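Local coordinates for LPP20 lipofamily protein (PDB 4KZS), which is of unknown function but is secreted by Helicobacter pylori and may be linked to the outer membrane and the Tol-Pal system, at residues A[138-143]-A[169-174]; A[149-154]-A[162-167]. One frame throughout, in Å; residues are numbered along the deposited sequence.

Contact 1: residues A[138-143]-A[169-174]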
# COMPACT_ATOMS: atom_id res chain seq x y z
N LYS A 138 1.03 -4.53 5.53
CA LYS A 138 0.36 -3.53 4.71
C LYS A 138 1.32 -2.95 3.66
O LYS A 138 0.95 -2.75 2.52
CB LYS A 138 -0.15 -2.40 5.59
CG LYS A 138 -0.86 -1.27 4.83
CD LYS A 138 -2.12 -1.77 4.13
CE LYS A 138 -3.00 -0.66 3.56
NZ LYS A 138 -4.41 -1.16 3.59
N SER A 139 2.55 -2.71 4.06
CA SER A 139 3.50 -2.15 3.14
C SER A 139 3.77 -3.16 2.06
O SER A 139 3.63 -2.83 0.89
CB SER A 139 4.77 -1.62 3.85
OG SER A 139 4.49 -0.43 4.61
N MET A 140 4.08 -4.41 2.42
CA MET A 140 4.30 -5.41 1.36
C MET A 140 3.10 -5.51 0.42
O MET A 140 3.27 -5.64 -0.83
CB MET A 140 4.59 -6.77 1.92
CG MET A 140 5.83 -6.78 2.77
SD MET A 140 6.28 -8.38 3.48
CE MET A 140 6.53 -9.38 2.04
N GLY A 141 1.90 -5.43 1.00
CA GLY A 141 0.68 -5.46 0.18
C GLY A 141 0.66 -4.33 -0.83
O GLY A 141 0.44 -4.54 -2.04
N ASP A 142 0.92 -3.12 -0.34
CA ASP A 142 1.01 -1.94 -1.21
C ASP A 142 2.02 -2.04 -2.38
O ASP A 142 1.65 -1.71 -3.53
CB ASP A 142 1.23 -0.69 -0.39
CG ASP A 142 0.11 -0.46 0.62
OD1 ASP A 142 -1.06 -0.68 0.25
OD2 ASP A 142 0.41 -0.05 1.78
N LEU A 143 3.25 -2.47 -2.08
CA LEU A 143 4.28 -2.56 -3.10
C LEU A 143 3.78 -3.45 -4.24
O LEU A 143 3.79 -3.06 -5.44
CB LEU A 143 5.60 -3.09 -2.51
CG LEU A 143 6.22 -2.38 -1.29
CD1 LEU A 143 7.62 -2.91 -1.06
CD2 LEU A 143 6.30 -0.86 -1.40
N LYS A 169 4.37 -15.34 -3.28
CA LYS A 169 4.60 -16.45 -2.34
C LYS A 169 5.03 -15.95 -0.98
O LYS A 169 4.31 -16.08 -0.01
CB LYS A 169 5.60 -17.47 -2.89
CG LYS A 169 5.78 -18.68 -1.99
CD LYS A 169 4.52 -19.55 -1.96
CE LYS A 169 4.70 -20.76 -1.05
NZ LYS A 169 3.60 -21.75 -1.06
N ILE A 170 6.20 -15.36 -0.91
CA ILE A 170 6.69 -14.84 0.38
C ILE A 170 5.66 -14.01 1.14
O ILE A 170 5.71 -13.92 2.36
CB ILE A 170 7.94 -14.01 0.13
CG1 ILE A 170 9.04 -14.91 -0.40
CG2 ILE A 170 8.36 -13.26 1.39
CD1 ILE A 170 10.11 -14.12 -1.12
N TYR A 171 4.76 -13.37 0.39
CA TYR A 171 3.72 -12.49 0.95
C TYR A 171 2.55 -13.30 1.52
O TYR A 171 2.16 -13.12 2.66
CB TYR A 171 3.19 -11.53 -0.13
CG TYR A 171 2.02 -10.66 0.29
CD1 TYR A 171 0.80 -10.73 -0.36
CD2 TYR A 171 2.15 -9.78 1.33
CE1 TYR A 171 -0.27 -9.91 0.01
CE2 TYR A 171 1.11 -8.94 1.70
CZ TYR A 171 -0.11 -9.02 1.04
OH TYR A 171 -1.15 -8.19 1.45
N TYR A 172 1.99 -14.20 0.72
CA TYR A 172 0.92 -15.07 1.19
C TYR A 172 1.36 -16.00 2.29
O TYR A 172 0.56 -16.30 3.19
CB TYR A 172 0.20 -15.79 0.05
CG TYR A 172 -0.66 -14.83 -0.71
CD1 TYR A 172 -0.57 -14.71 -2.07
CD2 TYR A 172 -1.54 -13.97 -0.04
CE1 TYR A 172 -1.36 -13.80 -2.79
CE2 TYR A 172 -2.33 -13.05 -0.74
CZ TYR A 172 -2.22 -12.97 -2.11
OH TYR A 172 -2.95 -12.07 -2.82
N GLN A 173 2.64 -16.37 2.31
CA GLN A 173 3.06 -17.27 3.36
C GLN A 173 3.60 -16.67 4.63
O GLN A 173 3.90 -17.39 5.55
CB GLN A 173 3.96 -18.39 2.85
CG GLN A 173 5.32 -17.95 2.41
CD GLN A 173 6.25 -19.12 2.28
OE1 GLN A 173 6.88 -19.52 3.24
NE2 GLN A 173 6.33 -19.69 1.08
N ASN A 174 3.70 -15.36 4.70
CA ASN A 174 4.25 -14.74 5.90
C ASN A 174 3.53 -13.48 6.22
O ASN A 174 3.49 -13.06 7.38
CB ASN A 174 5.74 -14.39 5.71
CG ASN A 174 6.60 -15.61 5.48
OD1 ASN A 174 6.70 -16.48 6.35
ND2 ASN A 174 7.23 -15.70 4.31

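Contact 2: residues A[149-154]-A[162-167]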
# COMPACT_ATOMS: atom_id res chain seq x y z
N PRO A 149 0.46 -3.54 -11.68
CA PRO A 149 0.10 -2.76 -12.87
C PRO A 149 1.33 -2.25 -13.66
O PRO A 149 1.36 -2.38 -14.92
CB PRO A 149 -0.73 -1.60 -12.28
CG PRO A 149 -1.21 -2.10 -10.94
CD PRO A 149 -0.10 -2.98 -10.43
N ILE A 150 2.34 -1.69 -12.95
CA ILE A 150 3.52 -1.16 -13.64
C ILE A 150 4.05 -2.27 -14.47
O ILE A 150 4.39 -2.08 -15.63
CB ILE A 150 4.60 -0.59 -12.68
CG1 ILE A 150 4.04 0.68 -12.02
CG2 ILE A 150 5.92 -0.32 -13.42
CD1 ILE A 150 4.84 1.25 -10.88
N GLU A 151 4.06 -3.46 -13.90
CA GLU A 151 4.67 -4.58 -14.64
C GLU A 151 3.86 -5.01 -15.83
O GLU A 151 4.43 -5.44 -16.85
CB GLU A 151 4.89 -5.76 -13.74
CG GLU A 151 5.14 -7.02 -14.49
CD GLU A 151 5.23 -8.19 -13.55
OE1 GLU A 151 6.25 -8.25 -12.81
OE2 GLU A 151 4.31 -9.03 -13.57
N ARG A 152 2.54 -4.92 -15.70
CA ARG A 152 1.68 -5.26 -16.82
C ARG A 152 2.04 -4.37 -18.00
O ARG A 152 2.30 -4.87 -19.10
CB ARG A 152 0.20 -5.13 -16.46
CG ARG A 152 -0.63 -6.28 -17.02
CD ARG A 152 -2.12 -6.18 -16.71
NE ARG A 152 -2.43 -5.49 -15.45
CZ ARG A 152 -3.49 -4.71 -15.27
NH1 ARG A 152 -4.38 -4.48 -16.25
NH2 ARG A 152 -3.68 -4.13 -14.09
N ILE A 153 2.12 -3.06 -17.75
CA ILE A 153 2.56 -2.13 -18.77
C ILE A 153 3.89 -2.54 -19.38
O ILE A 153 4.00 -2.67 -20.61
CB ILE A 153 2.71 -0.73 -18.20
CG1 ILE A 153 1.39 -0.35 -17.55
CG2 ILE A 153 3.11 0.22 -19.32
CD1 ILE A 153 1.36 1.04 -16.99
N LEU A 154 4.90 -2.75 -18.52
CA LEU A 154 6.25 -3.03 -19.00
C LEU A 154 6.28 -4.25 -19.91
O LEU A 154 6.89 -4.20 -20.97
CB LEU A 154 7.22 -3.20 -17.85
CG LEU A 154 7.49 -1.87 -17.16
CD1 LEU A 154 8.42 -2.02 -15.97
CD2 LEU A 154 8.09 -0.94 -18.19
N GLY A 162 10.76 -9.70 -15.67
CA GLY A 162 10.29 -11.06 -15.41
C GLY A 162 9.29 -11.36 -14.29
O GLY A 162 8.12 -11.68 -14.60
N SER A 163 9.70 -11.31 -13.02
CA SER A 163 8.82 -11.90 -11.98
C SER A 163 8.58 -11.35 -10.56
O SER A 163 9.50 -10.99 -9.81
CB SER A 163 9.06 -13.39 -11.85
OG SER A 163 8.02 -13.92 -11.06
N LEU A 164 7.29 -11.38 -10.20
CA LEU A 164 6.84 -11.09 -8.84
C LEU A 164 6.36 -12.34 -8.13
O LEU A 164 6.33 -12.37 -6.91
CB LEU A 164 5.72 -10.05 -8.84
CG LEU A 164 6.22 -8.64 -9.18
CD1 LEU A 164 5.07 -7.75 -9.64
CD2 LEU A 164 6.94 -8.04 -8.00
N GLU A 165 5.99 -13.35 -8.91
CA GLU A 165 5.50 -14.64 -8.38
C GLU A 165 6.18 -15.07 -7.09
O GLU A 165 5.54 -15.58 -6.17
CB GLU A 165 5.66 -15.74 -9.42
CG GLU A 165 5.65 -17.15 -8.83
CD GLU A 165 5.22 -18.22 -9.82
OE1 GLU A 165 5.38 -19.42 -9.48
OE2 GLU A 165 4.71 -17.85 -10.91
N ASN A 166 7.48 -14.84 -7.02
CA ASN A 166 8.23 -15.28 -5.88
C ASN A 166 7.91 -14.46 -4.67
O ASN A 166 7.86 -14.98 -3.57
CB ASN A 166 9.71 -15.15 -6.16
CG ASN A 166 10.46 -16.36 -5.69
OD1 ASN A 166 10.78 -16.47 -4.50
ND2 ASN A 166 10.72 -17.31 -6.62
N TYR A 167 7.76 -13.17 -4.90
CA TYR A 167 7.50 -12.27 -3.82
C TYR A 167 6.11 -12.50 -3.32
O TYR A 167 5.86 -12.47 -2.13
CB TYR A 167 7.60 -10.86 -4.32
CG TYR A 167 8.97 -10.29 -4.23
CD1 TYR A 167 9.78 -10.52 -3.13
CD2 TYR A 167 9.45 -9.45 -5.23
CE1 TYR A 167 11.04 -9.96 -3.03
CE2 TYR A 167 10.70 -8.88 -5.14
CZ TYR A 167 11.50 -9.14 -4.04
OH TYR A 167 12.75 -8.58 -3.94
O HOH W 1 5.36 -12.24 -13.05

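Contact 1: residues A[138-143]-A[169-174]
Met-140 and Tyr-171 mark the closest approach of two segments, 138-143 and 169-174, that run in roughly opposite directions; the CA atoms of Met-140 and Tyr-171 are 7.1 Å apart. Tyr-171 carries most of the contact. With CG anti to the backbone N (chi1 174°), its ring is thrown across the gap toward the other helix and lies obliquely beside the turn at Met-140 and Gly-141. CD2 is 3.9 Å from Met-140 CB, while CE2 and CZ pass along the backbone N and CA of Gly-141. Farther out, the phenol oxygen OH stands 3.5 Å from Gly-141 CA; the glycine has no side chain to hold the tyrosine off, and the ring end can settle directly against the main chain.

Met-140 adds a second, looser touch. Its chain extends as far as SD and then bends at chi3 (61°), leaving CE 4.3 Å from Ile-170 CG2. The contact across the segments is therefore apolar packing. A side-chain hydrogen bond within 169-174 lies beside it: Asn-174 ND2 donates to Ile-170 O at 3.0 Å, reaching a lone pair in the carbonyl plane, and so ties Asn-174 back to the main chain four residues earlier.

On its other flanks Met-140 touches Phe-121 of helix 103-121, as well as Leu-124 and Ala-175. A tyrosine packed obliquely against a glycine thus joins an antiparallel pair of helices, 135-157 and 165-172, an arrangement consistent with the three-helix bundle of this protein.

Contact 2: residues A[149-154]-A[162-167]
Water 1 bridges the two segments, donating to Gly-162 O at 3.2 Å and making a weak bond of 3.4 Å to Glu-151 OE2. The bridge is tenuous: its bond to OE2 is weak, and Gly-162 is poorly ordered. Lys-155 NZ forms a long, weak ion pair with OE2, which would be expected to favour the charged carboxylate.

The other carboxylate oxygen, Glu-151 OE1, is hydrogen-bonded to Tyr-114 OH of helix 103-121, and it also lies 3.4 Å from Leu-164 CD1 and 3.7 Å from Leu-164 CG. The two side chains come from opposite directions. Glu-151 has CG anti to the backbone N (chi1 164°) and stays extended beyond it, which carries the carboxylate well away from its helix and up to the leucine branch; Glu-151 CD is 3.9 Å from Leu-164 CD1. A buried aliphatic group and the polar end of a glutamate thus meet, with the tyrosine giving OE1 a polar partner.

Leu-164 also packs on Tyr-114, Ala-147 and Met-148, so it fills the angle between two helices. Three residues later, the Tyr-167 ring meets those of Tyr-118 and Phe-121 edge-to-face. The contact therefore sets the loop entering helix 165-172 against helix 135-157, beyond the kink at Pro-149, with helix 103-121 as the third wall.

Overall arrangement
Contacts 1 and 2 join the same two helices, 135-157 and 165-172, at different levels, with centres about 14 Å apart. Contact 2 spans the short connection between the helices, its segments lying within the stretch of chain that contact 1 encloses. The two differ in character: contact 1 is apolar packing between helical turns, whereas contact 2 pairs a glutamate carboxylate with a leucine, with a weak water bridge alongside. Helix 103-121 backs both, and Phe-121 links them by touching Met-140 of contact 1 and Tyr-167 of contact 2. Contact 1 lies deeper: its centre is about 10 Å from the centre of the chain, that of contact 2 about 16 Å.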